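Local coordinates for carboxypeptidase 1 (Deinococcus radiodurans str. R1, PDB 5GIV), which probably releases amino acids one at a time from the C-terminal ends of peptides, with broad specificity, using a single bound zinc ion, at residues A[25-30]-A[55-60]; A[60-65]-A[96-101]; A[83-88]-A[469-474]; A[102-107]-A[142-147]; A[366-371]-A[408-413]. All blocks are in the same frame, centred on the assembly; numbering follows the deposited sequence.

Interaction 1: residues A[25-30]-A[55-60]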
# COMPACT_ATOMS: atom_id res chain seq x y z
N GLY A 25 10.81 -5.40 3.92
CA GLY A 25 9.97 -4.26 3.63
C GLY A 25 8.77 -4.62 2.76
O GLY A 25 7.66 -4.15 3.00
N ILE A 26 8.99 -5.48 1.76
CA ILE A 26 7.90 -5.87 0.87
C ILE A 26 6.88 -6.72 1.61
O ILE A 26 5.66 -6.52 1.48
CB ILE A 26 8.44 -6.60 -0.37
CG1 ILE A 26 9.36 -5.67 -1.17
CG2 ILE A 26 7.30 -7.09 -1.23
CD1 ILE A 26 10.02 -6.35 -2.34
N GLU A 27 7.34 -7.69 2.40
CA GLU A 27 6.41 -8.46 3.23
C GLU A 27 5.60 -7.52 4.12
O GLU A 27 4.40 -7.72 4.31
CB GLU A 27 7.17 -9.49 4.07
CG GLU A 27 7.80 -10.61 3.26
CD GLU A 27 8.39 -11.71 4.14
OE1 GLU A 27 7.63 -12.58 4.62
OE2 GLU A 27 9.63 -11.69 4.35
N ALA A 28 6.25 -6.50 4.67
CA ALA A 28 5.56 -5.54 5.52
C ALA A 28 4.53 -4.75 4.74
O ALA A 28 3.43 -4.47 5.24
CB ALA A 28 6.58 -4.61 6.19
N LEU A 29 4.85 -4.39 3.50
CA LEU A 29 3.89 -3.67 2.66
C LEU A 29 2.66 -4.52 2.39
O LEU A 29 1.54 -4.02 2.42
CB LEU A 29 4.54 -3.25 1.34
CG LEU A 29 3.59 -2.62 0.32
CD1 LEU A 29 2.92 -1.38 0.90
CD2 LEU A 29 4.33 -2.29 -0.97
N LEU A 30 2.86 -5.81 2.12
CA LEU A 30 1.72 -6.69 1.89
C LEU A 30 0.84 -6.76 3.12
O LEU A 30 -0.39 -6.78 3.01
CB LEU A 30 2.21 -8.08 1.50
CG LEU A 30 2.73 -8.23 0.08
CD1 LEU A 30 3.55 -9.52 -0.01
CD2 LEU A 30 1.58 -8.22 -0.92
N GLY A 55 8.09 -17.65 1.58
CA GLY A 55 8.94 -18.74 1.11
C GLY A 55 10.24 -18.26 0.50
O GLY A 55 11.31 -18.80 0.79
N LEU A 56 10.17 -17.23 -0.34
CA LEU A 56 11.39 -16.71 -0.96
C LEU A 56 12.33 -16.13 0.09
O LEU A 56 13.54 -16.40 0.08
CB LEU A 56 11.05 -15.65 -2.02
CG LEU A 56 10.35 -16.18 -3.27
CD1 LEU A 56 9.84 -15.05 -4.13
CD2 LEU A 56 11.31 -17.07 -4.06
N ARG A 57 11.80 -15.32 1.00
CA ARG A 57 12.64 -14.71 2.02
C ARG A 57 13.27 -15.77 2.91
O ARG A 57 14.46 -15.68 3.25
CB ARG A 57 11.83 -13.71 2.83
CG ARG A 57 12.53 -13.19 4.06
CD ARG A 57 12.11 -13.98 5.29
NE ARG A 57 10.67 -13.89 5.53
CZ ARG A 57 9.96 -14.81 6.18
NH1 ARG A 57 10.55 -15.91 6.64
NH2 ARG A 57 8.65 -14.64 6.36
N HIS A 58 12.50 -16.79 3.28
CA HIS A 58 13.05 -17.85 4.13
C HIS A 58 14.21 -18.54 3.44
O HIS A 58 15.24 -18.83 4.06
CB HIS A 58 11.96 -18.86 4.47
CG HIS A 58 12.44 -19.99 5.32
ND1 HIS A 58 12.58 -19.89 6.69
CD2 HIS A 58 12.83 -21.24 5.00
CE1 HIS A 58 13.01 -21.04 7.17
NE2 HIS A 58 13.18 -21.88 6.16
N ALA A 59 14.08 -18.80 2.14
CA ALA A 59 15.18 -19.40 1.38
C ALA A 59 16.42 -18.51 1.42
O ALA A 59 17.53 -18.98 1.70
CB ALA A 59 14.74 -19.66 -0.06
N ARG A 60 16.25 -17.22 1.14
CA ARG A 60 17.38 -16.31 1.22
C ARG A 60 18.02 -16.36 2.60
O ARG A 60 19.25 -16.45 2.72
CB ARG A 60 16.94 -14.88 0.89
CG ARG A 60 15.96 -14.78 -0.25
CD ARG A 60 16.61 -14.91 -1.61
NE ARG A 60 15.70 -15.53 -2.57
CZ ARG A 60 15.67 -15.26 -3.88
NH1 ARG A 60 14.81 -15.88 -4.67
NH2 ARG A 60 16.50 -14.35 -4.39
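Glu27 and Arg57 are the closest pair of CA atoms between 25-30 and 55-60, with 8.9 Å from the CA of Glu27 to the CA of Arg57 across two antiparallel helices. The helices, 8-36 and 43-62, follow each other in the chain as a helical hairpin, and this is a salt bridge laid across it near the surface. At such a spacing long side chains are needed to meet, and an acid and an arginine suit the partly exposed position. Glu27 runs out almost straight beyond CG, whereas Arg57 bends at chi2 and chi3 and brings the side of its guanidinium round to the carboxylate. The two flat groups are nearly coplanar, 20° apart, and form a side-on bidentate pair. Leu56 packs on Phe23 of the second subunit, so the hairpin takes part in the dimer interface. Each carboxylate oxygen offers its syn lone pair: OE1 of Glu27 takes NH2 of Arg57 at 2.9 Å, and OE2 of Glu27 takes NE of Arg57 at 2.7 Å in a nearly straight bond (168°).

Interaction 2: residues A[60-65]-A[96-101]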
# COMPACT_ATOMS: atom_id res chain seq x y z
N ARG A 60 16.25 -17.22 1.14
CA ARG A 60 17.38 -16.31 1.22
C ARG A 60 18.02 -16.36 2.60
O ARG A 60 19.25 -16.45 2.72
CB ARG A 60 16.94 -14.88 0.89
CG ARG A 60 15.96 -14.78 -0.25
CD ARG A 60 16.61 -14.91 -1.61
NE ARG A 60 15.70 -15.53 -2.57
CZ ARG A 60 15.67 -15.26 -3.88
NH1 ARG A 60 14.81 -15.88 -4.67
NH2 ARG A 60 16.50 -14.35 -4.39
N ALA A 61 17.21 -16.34 3.65
CA ALA A 61 17.74 -16.29 5.01
C ALA A 61 18.49 -17.57 5.38
O ALA A 61 19.33 -17.53 6.28
CB ALA A 61 16.62 -16.03 6.01
N THR A 62 18.23 -18.68 4.70
CA THR A 62 18.89 -19.94 5.00
C THR A 62 19.80 -20.41 3.87
O THR A 62 20.25 -21.56 3.90
CB THR A 62 17.85 -21.02 5.30
OG1 THR A 62 17.01 -21.20 4.16
CG2 THR A 62 17.00 -20.64 6.50
N ASP A 63 20.10 -19.55 2.90
CA ASP A 63 20.91 -19.98 1.77
C ASP A 63 22.27 -20.45 2.25
O ASP A 63 22.95 -19.75 3.01
CB ASP A 63 21.07 -18.83 0.78
CG ASP A 63 21.93 -19.20 -0.40
OD1 ASP A 63 21.40 -19.80 -1.36
OD2 ASP A 63 23.15 -18.93 -0.36
N ALA A 64 22.67 -21.64 1.81
CA ALA A 64 23.94 -22.21 2.26
C ALA A 64 25.12 -21.34 1.82
O ALA A 64 26.06 -21.12 2.59
CB ALA A 64 24.10 -23.64 1.75
N GLY A 65 25.09 -20.84 0.58
CA GLY A 65 26.14 -19.94 0.15
C GLY A 65 26.27 -18.75 1.08
O GLY A 65 27.36 -18.45 1.57
N LYS A 96 19.25 -19.72 14.08
CA LYS A 96 17.86 -20.04 14.42
C LYS A 96 17.01 -20.28 13.18
O LYS A 96 16.13 -21.14 13.19
CB LYS A 96 17.24 -18.96 15.31
CG LYS A 96 17.38 -17.54 14.81
CD LYS A 96 16.99 -16.57 15.92
CE LYS A 96 17.91 -16.67 17.14
NZ LYS A 96 17.43 -15.77 18.24
N ALA A 97 17.27 -19.55 12.09
CA ALA A 97 16.44 -19.71 10.90
C ALA A 97 16.62 -21.08 10.28
O ALA A 97 15.67 -21.63 9.72
CB ALA A 97 16.76 -18.62 9.89
N THR A 98 17.83 -21.66 10.38
CA THR A 98 18.07 -22.99 9.83
C THR A 98 17.84 -24.09 10.85
O THR A 98 17.71 -25.26 10.47
CB THR A 98 19.52 -23.11 9.31
OG1 THR A 98 20.46 -22.87 10.38
CG2 THR A 98 19.77 -22.13 8.18
N ARG A 99 17.76 -23.75 12.14
CA ARG A 99 17.54 -24.76 13.16
C ARG A 99 16.19 -25.43 12.97
O ARG A 99 16.04 -26.64 13.21
CB ARG A 99 17.62 -24.13 14.55
CG ARG A 99 17.55 -25.13 15.69
CD ARG A 99 18.92 -25.77 15.93
NE ARG A 99 19.87 -24.78 16.45
CZ ARG A 99 20.02 -24.50 17.74
NH1 ARG A 99 19.30 -25.13 18.66
NH2 ARG A 99 20.89 -23.57 18.12
N ILE A 100 15.18 -24.67 12.57
CA ILE A 100 13.81 -25.17 12.45
C ILE A 100 13.60 -25.63 11.01
O ILE A 100 13.78 -24.82 10.09
CB ILE A 100 12.78 -24.11 12.86
CG1 ILE A 100 13.11 -23.58 14.25
CG2 ILE A 100 11.36 -24.69 12.80
CD1 ILE A 100 12.21 -22.45 14.70
N PRO A 101 13.22 -26.88 10.78
CA PRO A 101 13.02 -27.36 9.41
C PRO A 101 11.99 -26.54 8.66
O PRO A 101 10.97 -26.13 9.23
CB PRO A 101 12.54 -28.81 9.61
CG PRO A 101 13.01 -29.19 10.96
CD PRO A 101 13.00 -27.94 11.78
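Thr62 and Thr98 meet with the same first torsion, chi1 60°, which in both sets the methyl CG2 anti to the carbonyl carbon and leaves OG1 between the backbone N and that carbon. The branched side chain is thereby sorted into a polar half that serves its own helix and an apolar half that faces the neighbour. Thr62 OG1 bonds to the carbonyl oxygen of His58 one turn back, and Thr98 OG1 does likewise with Phe94 O; threonine is well suited here because the hydroxyl finds its partner without leaving the helix. The two side chains slide past each other in opposite directions, bringing CG2 of Thr62 to 3.6 Å from CG2 of Thr98. That second methyl also lies 3.6 Å from CB of Thr62, so it rests against the branch point as well as the tip. At the preceding residue, Thr62 CG2 approaches the carbonyl oxygen of Ala97 at 3.6 Å and the CB of Ala97 at 4.0 Å. The CA of Thr62 is 5.8 Å from the CA of Thr98, and the small Ala97 beside it is consistent with so close an approach. No hydrogen bond crosses between the segments. Asp63 is the N-cap of the next helix, 64-75, and its OD2 accepts from Tyr66 N. This is packing of one helix end on another in an all-helical region, where helix 43-62 meets the last turn of helix 81-99, beside the N-cap of helix 64-75.

Interaction 3: residues A[83-88]-A[469-474]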
# COMPACT_ATOMS: atom_id res chain seq x y z
N GLN A 83 31.25 -4.19 12.46
CA GLN A 83 31.14 -5.19 11.40
C GLN A 83 31.16 -6.59 12.00
O GLN A 83 30.40 -7.47 11.59
CB GLN A 83 32.28 -5.03 10.40
CG GLN A 83 32.23 -3.75 9.57
CD GLN A 83 33.51 -3.51 8.80
OE1 GLN A 83 34.60 -3.89 9.24
NE2 GLN A 83 33.40 -2.87 7.64
N ALA A 84 32.02 -6.81 13.00
CA ALA A 84 32.04 -8.10 13.68
C ALA A 84 30.70 -8.39 14.34
O ALA A 84 30.22 -9.53 14.33
CB ALA A 84 33.17 -8.14 14.71
N ARG A 85 30.09 -7.37 14.97
CA ARG A 85 28.79 -7.55 15.60
C ARG A 85 27.70 -7.84 14.55
O ARG A 85 26.82 -8.67 14.79
CB ARG A 85 28.45 -6.32 16.44
CG ARG A 85 27.06 -6.33 17.07
CD ARG A 85 26.83 -7.47 18.05
NE ARG A 85 25.50 -7.34 18.64
CZ ARG A 85 24.86 -8.28 19.32
NH1 ARG A 85 25.42 -9.46 19.52
NH2 ARG A 85 23.64 -8.04 19.80
N MET A 86 27.74 -7.16 13.40
CA MET A 86 26.81 -7.49 12.32
C MET A 86 26.91 -8.95 11.95
O MET A 86 25.90 -9.65 11.78
CB MET A 86 27.07 -6.62 11.09
CG MET A 86 26.66 -5.18 11.21
SD MET A 86 26.97 -4.28 9.68
CE MET A 86 25.98 -5.26 8.57
N VAL A 87 28.15 -9.44 11.80
CA VAL A 87 28.36 -10.84 11.45
C VAL A 87 27.85 -11.75 12.55
O VAL A 87 27.18 -12.76 12.29
CB VAL A 87 29.85 -11.09 11.14
CG1 VAL A 87 30.13 -12.57 10.99
CG2 VAL A 87 30.24 -10.34 9.88
N GLN A 88 28.12 -11.39 13.81
CA GLN A 88 27.64 -12.20 14.92
C GLN A 88 26.12 -12.26 14.91
O GLN A 88 25.52 -13.33 15.07
CB GLN A 88 28.17 -11.65 16.24
CG GLN A 88 27.75 -12.46 17.44
CD GLN A 88 28.17 -11.83 18.76
OE1 GLN A 88 27.90 -10.65 19.01
NE2 GLN A 88 28.86 -12.60 19.59
N ARG A 469 22.97 -3.32 17.73
CA ARG A 469 24.41 -3.32 17.97
C ARG A 469 24.76 -3.89 19.35
O ARG A 469 25.75 -4.62 19.49
CB ARG A 469 24.98 -1.91 17.82
CG ARG A 469 26.32 -1.65 18.50
CD ARG A 469 27.44 -2.25 17.69
NE ARG A 469 28.77 -2.06 18.27
CZ ARG A 469 29.34 -2.88 19.15
NH1 ARG A 469 28.67 -3.93 19.61
NH2 ARG A 469 30.56 -2.64 19.58
N TRP A 470 23.98 -3.56 20.37
CA TRP A 470 24.16 -4.10 21.71
C TRP A 470 23.05 -5.07 22.04
O TRP A 470 21.93 -4.94 21.55
CB TRP A 470 24.21 -2.98 22.76
CG TRP A 470 25.24 -1.92 22.45
CD1 TRP A 470 25.00 -0.64 22.04
CD2 TRP A 470 26.66 -2.05 22.57
NE1 TRP A 470 26.19 0.03 21.88
CE2 TRP A 470 27.22 -0.81 22.20
CE3 TRP A 470 27.51 -3.09 22.95
CZ2 TRP A 470 28.60 -0.59 22.20
CZ3 TRP A 470 28.88 -2.88 22.94
CH2 TRP A 470 29.41 -1.63 22.57
N THR A 471 23.35 -6.06 22.89
CA THR A 471 22.30 -6.91 23.42
C THR A 471 21.38 -6.08 24.31
O THR A 471 21.77 -5.02 24.81
CB THR A 471 22.86 -8.08 24.24
OG1 THR A 471 23.44 -7.60 25.46
CG2 THR A 471 23.93 -8.81 23.45
N PRO A 472 20.15 -6.55 24.53
CA PRO A 472 19.24 -5.79 25.41
C PRO A 472 19.88 -5.43 26.74
O PRO A 472 19.83 -4.26 27.16
CB PRO A 472 18.04 -6.73 25.56
CG PRO A 472 18.05 -7.53 24.28
CD PRO A 472 19.50 -7.73 23.94
N GLY A 473 20.52 -6.39 27.41
CA GLY A 473 21.14 -6.09 28.69
C GLY A 473 22.24 -5.06 28.57
O GLY A 473 22.37 -4.18 29.42
N GLU A 474 23.06 -5.16 27.53
CA GLU A 474 24.12 -4.18 27.33
C GLU A 474 23.56 -2.79 27.05
O GLU A 474 24.06 -1.80 27.58
CB GLU A 474 25.02 -4.62 26.18
CG GLU A 474 25.84 -5.85 26.47
CD GLU A 474 26.43 -6.44 25.21
OE1 GLU A 474 26.03 -6.03 24.10
OE2 GLU A 474 27.31 -7.32 25.33
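Arg85, whose side chain reaches from helix 81-99 to the chain leading into helix 472-480, is steadied by its own helix: NH1 of Arg85 donates to OE1 of Gln88 at 2.8 Å, the acceptor lying in the guanidinium plane but the donor well above the amide plane. Across the contact NE of Arg85 reaches the carbonyl oxygen of Arg469 at 2.9 Å, but the bond is weak, with an N-H...O angle of 122°, and NH2 donates to the carbonyl oxygen of Arg468. The long arm is aimed there by a CG anti to the backbone N (chi1 176°) and a bend at chi2. CG2 of Thr471 lies 3.7 Å from NH2 of Arg85. Thr471 and Glu474 form a capping box at the start of the helix: Glu474 N donates to Thr471 OG1, and Thr471 N donates back to Glu474 OE1. Arg469 turns its own guanidinium against the face of the Trp470 ring. A leucine in place of Arg85 would probably leave the carbonyl oxygens of Arg468 and Arg469 without these donors and set the Gln88 amide free to turn. NH1 of Arg469 is 4.8 Å from NE of Arg85; the carbonyl oxygens probably help to offset these like charges, and Glu474, not in contact, may add a little.

Interaction 4: residues A[102-107]-A[142-147]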
# COMPACT_ATOMS: atom_id res chain seq x y z
N ALA A 102 12.26 -26.30 7.37
CA ALA A 102 11.33 -25.53 6.54
C ALA A 102 9.94 -26.16 6.51
O ALA A 102 8.93 -25.45 6.48
CB ALA A 102 11.88 -25.39 5.12
N GLU A 103 9.87 -27.49 6.51
CA GLU A 103 8.57 -28.15 6.58
C GLU A 103 7.78 -27.67 7.79
O GLU A 103 6.61 -27.30 7.68
CB GLU A 103 8.76 -29.67 6.65
CG GLU A 103 8.18 -30.40 5.46
CD GLU A 103 6.80 -29.89 5.08
OE1 GLU A 103 6.72 -29.02 4.18
OE2 GLU A 103 5.80 -30.35 5.68
N PHE A 104 8.43 -27.66 8.95
CA PHE A 104 7.76 -27.25 10.18
C PHE A 104 7.36 -25.78 10.14
O PHE A 104 6.32 -25.39 10.68
CB PHE A 104 8.66 -27.53 11.38
CG PHE A 104 8.02 -27.21 12.69
CD1 PHE A 104 7.25 -28.17 13.34
CD2 PHE A 104 8.17 -25.98 13.28
CE1 PHE A 104 6.66 -27.90 14.55
CE2 PHE A 104 7.57 -25.70 14.49
CZ PHE A 104 6.81 -26.66 15.12
N VAL A 105 8.20 -24.93 9.54
CA VAL A 105 7.85 -23.52 9.43
C VAL A 105 6.53 -23.36 8.70
O VAL A 105 5.65 -22.61 9.13
CB VAL A 105 8.98 -22.75 8.71
CG1 VAL A 105 8.58 -21.28 8.51
CG2 VAL A 105 10.29 -22.89 9.47
N ARG A 106 6.37 -24.08 7.59
CA ARG A 106 5.15 -23.98 6.78
C ARG A 106 3.94 -24.56 7.51
O ARG A 106 2.85 -23.97 7.46
CB ARG A 106 5.36 -24.66 5.43
CG ARG A 106 6.24 -23.87 4.46
CD ARG A 106 6.27 -24.52 3.09
NE ARG A 106 6.92 -25.82 3.15
CZ ARG A 106 8.22 -26.02 2.95
NH1 ARG A 106 9.01 -25.00 2.66
NH2 ARG A 106 8.72 -27.25 3.03
N GLU A 107 4.10 -25.70 8.17
CA GLU A 107 2.98 -26.30 8.88
C GLU A 107 2.47 -25.37 9.97
O GLU A 107 1.27 -25.11 10.08
CB GLU A 107 3.37 -27.66 9.46
CG GLU A 107 2.22 -28.38 10.14
CD GLU A 107 2.67 -29.53 11.03
OE1 GLU A 107 3.89 -29.68 11.26
OE2 GLU A 107 1.79 -30.29 11.50
N SER A 142 3.78 -25.43 19.53
CA SER A 142 4.64 -24.53 20.30
C SER A 142 5.71 -25.32 21.05
O SER A 142 6.89 -24.93 21.06
CB SER A 142 3.82 -23.69 21.27
OG SER A 142 2.92 -22.83 20.59
N LEU A 143 5.32 -26.43 21.68
CA LEU A 143 6.30 -27.26 22.37
C LEU A 143 7.30 -27.86 21.38
O LEU A 143 8.50 -27.93 21.67
CB LEU A 143 5.59 -28.34 23.15
CG LEU A 143 4.83 -27.84 24.37
CD1 LEU A 143 3.94 -28.94 24.89
CD2 LEU A 143 5.80 -27.35 25.45
N GLN A 144 6.81 -28.29 20.22
CA GLN A 144 7.69 -28.85 19.21
C GLN A 144 8.69 -27.82 18.71
O GLN A 144 9.89 -28.11 18.56
CB GLN A 144 6.87 -29.41 18.05
CG GLN A 144 7.72 -30.10 17.02
CD GLN A 144 6.90 -30.87 16.02
OE1 GLN A 144 5.72 -31.16 16.26
NE2 GLN A 144 7.53 -31.24 14.90
N ALA A 145 8.22 -26.60 18.43
CA ALA A 145 9.14 -25.56 17.97
C ALA A 145 10.23 -25.31 18.99
O ALA A 145 11.41 -25.20 18.64
CB ALA A 145 8.37 -24.28 17.67
N ALA A 146 9.86 -25.24 20.27
CA ALA A 146 10.86 -25.00 21.30
C ALA A 146 11.84 -26.16 21.40
O ALA A 146 13.00 -25.96 21.77
CB ALA A 146 10.18 -24.76 22.64
N SER A 147 11.40 -27.38 21.08
CA SER A 147 12.28 -28.54 21.21
C SER A 147 13.43 -28.50 20.22
O SER A 147 14.43 -29.19 20.43
CB SER A 147 11.49 -29.84 21.07
OG SER A 147 11.05 -30.03 19.74
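Phe104 fills the tight part of this contact, its ring meeting Gln144 on one flank and Ala145 on another as two antiparallel helices, 102-122 and 128-147, pack into a helical hairpin. CG stands anti to the backbone N (chi1 -176°), which sends the ring toward helix 128-147. CE1 of Phe104 touches CD of Gln144 at 3.3 Å, and the extended chain of Gln144 slides past it in the opposite direction, amide and ring planes turned 44° apart. On the other flank CE2 of Phe104 makes an apolar contact with CB of Ala145 at 3.6 Å, and CZ of Phe104 rests on the backbone, 3.6 Å from N of Ala145. A small residue suits that place, because the ring comes right down on the helix backbone. An alanine substituted for Phe104 is likely to leave a gap between the helices, with the aliphatic part of Gln144 and the methyl of Ala145 losing the ring that packs on them. The looser, partly exposed side is at the Gln144 amide, which makes no hydrogen bond across the segments. Glu107 makes no close contact with residues 142-147 but packs about a turn earlier on that helix, on Lys137 and Leu141; the exposed Glu103 and Arg106 pair within their own helix. Around the Phe104 ring, Tyr148 meets it edge-to-face, while Tyr159 of helix 155-163 touches Ala145, and on another side of helix 102-122 His58 of helix 43-62 rests on Ala102 and Val105.

Interaction 5: residues A[366-371]-A[408-413]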
# COMPACT_ATOMS: atom_id res chain seq x y z
N GLU A 366 0.99 -16.61 33.39
CA GLU A 366 0.85 -17.75 34.27
C GLU A 366 0.01 -18.86 33.63
O GLU A 366 0.27 -20.04 33.87
CB GLU A 366 0.26 -17.30 35.61
CG GLU A 366 1.27 -16.54 36.47
CD GLU A 366 0.70 -16.02 37.78
OE1 GLU A 366 -0.52 -16.14 38.01
OE2 GLU A 366 1.49 -15.45 38.58
N LEU A 367 -0.97 -18.50 32.80
CA LEU A 367 -1.71 -19.51 32.06
C LEU A 367 -0.83 -20.18 31.02
O LEU A 367 -0.95 -21.38 30.76
CB LEU A 367 -2.95 -18.88 31.39
CG LEU A 367 -4.05 -18.37 32.33
CD1 LEU A 367 -5.02 -17.46 31.58
CD2 LEU A 367 -4.81 -19.54 32.97
N GLU A 368 0.06 -19.40 30.38
CA GLU A 368 1.05 -19.99 29.48
C GLU A 368 1.95 -20.96 30.23
O GLU A 368 2.24 -22.06 29.73
CB GLU A 368 1.88 -18.90 28.82
CG GLU A 368 1.18 -18.05 27.79
CD GLU A 368 2.11 -16.99 27.20
OE1 GLU A 368 3.12 -16.65 27.87
OE2 GLU A 368 1.85 -16.52 26.08
N ARG A 369 2.41 -20.57 31.42
CA ARG A 369 3.27 -21.44 32.20
C ARG A 369 2.58 -22.77 32.49
O ARG A 369 3.16 -23.84 32.30
CB ARG A 369 3.69 -20.76 33.50
CG ARG A 369 4.78 -21.51 34.25
CD ARG A 369 4.83 -21.14 35.73
NE ARG A 369 5.31 -19.78 35.98
CZ ARG A 369 6.57 -19.38 35.77
NH1 ARG A 369 7.48 -20.22 35.28
NH2 ARG A 369 6.92 -18.12 36.04
N GLU A 370 1.32 -22.71 32.95
CA GLU A 370 0.58 -23.93 33.25
C GLU A 370 0.36 -24.78 32.01
O GLU A 370 0.48 -26.01 32.06
CB GLU A 370 -0.76 -23.60 33.91
CG GLU A 370 -0.65 -22.98 35.30
CD GLU A 370 0.19 -23.83 36.25
OE1 GLU A 370 1.17 -23.30 36.82
OE2 GLU A 370 -0.13 -25.04 36.42
N MET A 371 0.06 -24.14 30.87
CA MET A 371 -0.19 -24.92 29.66
C MET A 371 1.10 -25.54 29.14
O MET A 371 1.11 -26.70 28.72
CB MET A 371 -0.84 -24.06 28.58
CG MET A 371 -2.32 -23.77 28.81
SD MET A 371 -3.09 -22.87 27.43
CE MET A 371 -2.57 -21.19 27.76
N VAL A 408 -5.56 -11.86 20.41
CA VAL A 408 -5.27 -12.66 19.22
C VAL A 408 -4.02 -13.53 19.37
O VAL A 408 -3.85 -14.48 18.60
CB VAL A 408 -5.09 -11.75 17.98
CG1 VAL A 408 -3.78 -11.01 18.04
CG2 VAL A 408 -5.16 -12.57 16.71
N HIS A 409 -3.16 -13.25 20.35
CA HIS A 409 -1.81 -13.82 20.34
C HIS A 409 -1.82 -15.34 20.20
O HIS A 409 -1.19 -15.89 19.30
CB HIS A 409 -1.04 -13.38 21.58
CG HIS A 409 -0.93 -11.89 21.72
ND1 HIS A 409 -2.03 -11.06 21.75
CD2 HIS A 409 0.16 -11.08 21.83
CE1 HIS A 409 -1.63 -9.80 21.88
NE2 HIS A 409 -0.31 -9.79 21.92
N TRP A 410 -2.54 -16.04 21.09
CA TRP A 410 -2.52 -17.50 21.07
C TRP A 410 -3.25 -18.10 19.87
O TRP A 410 -3.16 -19.31 19.65
CB TRP A 410 -3.14 -18.05 22.35
CG TRP A 410 -2.44 -17.63 23.60
CD1 TRP A 410 -1.15 -17.20 23.72
CD2 TRP A 410 -3.00 -17.59 24.92
NE1 TRP A 410 -0.86 -16.90 25.03
CE2 TRP A 410 -1.98 -17.13 25.79
CE3 TRP A 410 -4.25 -17.89 25.46
CZ2 TRP A 410 -2.19 -16.96 27.16
CZ3 TRP A 410 -4.45 -17.73 26.82
CH2 TRP A 410 -3.42 -17.28 27.65
N TYR A 411 -3.95 -17.29 19.07
CA TYR A 411 -4.67 -17.81 17.92
C TYR A 411 -3.98 -17.51 16.60
O TYR A 411 -4.35 -18.11 15.58
CB TYR A 411 -6.10 -17.24 17.89
CG TYR A 411 -6.83 -17.48 19.19
CD1 TYR A 411 -7.47 -18.69 19.43
CD2 TYR A 411 -6.85 -16.51 20.18
CE1 TYR A 411 -8.12 -18.91 20.61
CE2 TYR A 411 -7.50 -16.73 21.36
CZ TYR A 411 -8.13 -17.93 21.58
OH TYR A 411 -8.78 -18.15 22.76
N PHE A 412 -3.01 -16.59 16.58
CA PHE A 412 -2.26 -16.25 15.38
C PHE A 412 -0.77 -16.47 15.58
O PHE A 412 0.04 -15.92 14.84
CB PHE A 412 -2.55 -14.81 14.97
CG PHE A 412 -2.20 -14.50 13.55
CD1 PHE A 412 -2.06 -15.52 12.62
CD2 PHE A 412 -2.02 -13.19 13.13
CE1 PHE A 412 -1.74 -15.24 11.29
CE2 PHE A 412 -1.70 -12.90 11.81
CZ PHE A 412 -1.56 -13.92 10.90
N GLY A 413 -0.39 -17.23 16.60
CA GLY A 413 1.00 -17.48 16.89
C GLY A 413 1.16 -18.50 17.99
O GLY A 413 0.19 -19.12 18.45
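Trp410 points its indole at helix 357-372 and is met there in three ways. Along its edge, NE1 of Trp410 donates to OE2 of Glu368 at 2.9 Å, a straight bond (162°) that lies close to the ring plane and uses the anti lone pair of the oxygen. Over one face, CE of Met371 sits 4.1 Å from the centroid of the six-membered ring of Trp410, only 14° from the ring normal, a CH-pi contact made by the flexible methionine bent at chi3. Leu367 comes to the far end of the ring, its CB 4.1 Å from CH2 of Trp410. The Glu368 side chain, with CG anti to its carbonyl carbon and the chain extended beyond, crosses the indole obliquely; its carboxylate is turned 39° from the ring plane, and its CG packs 3.6 Å from CZ2 of Trp410. Edge bond and face contact would together restrict the ring's rotation. A buried carboxylate needs several donors: Ser418 OG also bonds to OE2, Gly416 N reaches OE2 weakly and Gly417 N reaches OE1 weakly; those bonds would probably stabilise its negative charge. The indole thus ties the loop between helices 381-393 and 420-439 to helix 357-372. Leu381 of helix 381-393 and Leu135 of helix 128-147 also touch Trp410, while the next residue, Tyr411, stacks on Trp119 of helix 102-122.

Overall arrangement
The five contacts lie in the largely helical body of an M32 carboxypeptidase, away from the zinc site. Interactions 1, 2 and 4 form a continuous patch, centres 14 to 19 Å apart, and follow one another along the chain: interactions 1 and 2 share helix 43-62 and Arg60, His58 touches both Ala97 of interaction 2 and Ala102 of interaction 4, and Ile100 packs on Val105. Interaction 3 shares helix 81-99 with interaction 2. Interaction 5, about 16 Å centre to centre from interaction 4, joins helix 357-372 to the loop before helix 420-439. Contacts between helices near in sequence thus build the N-terminal helical region, and interaction 3 joins the C-terminal part to it across some 380 residues.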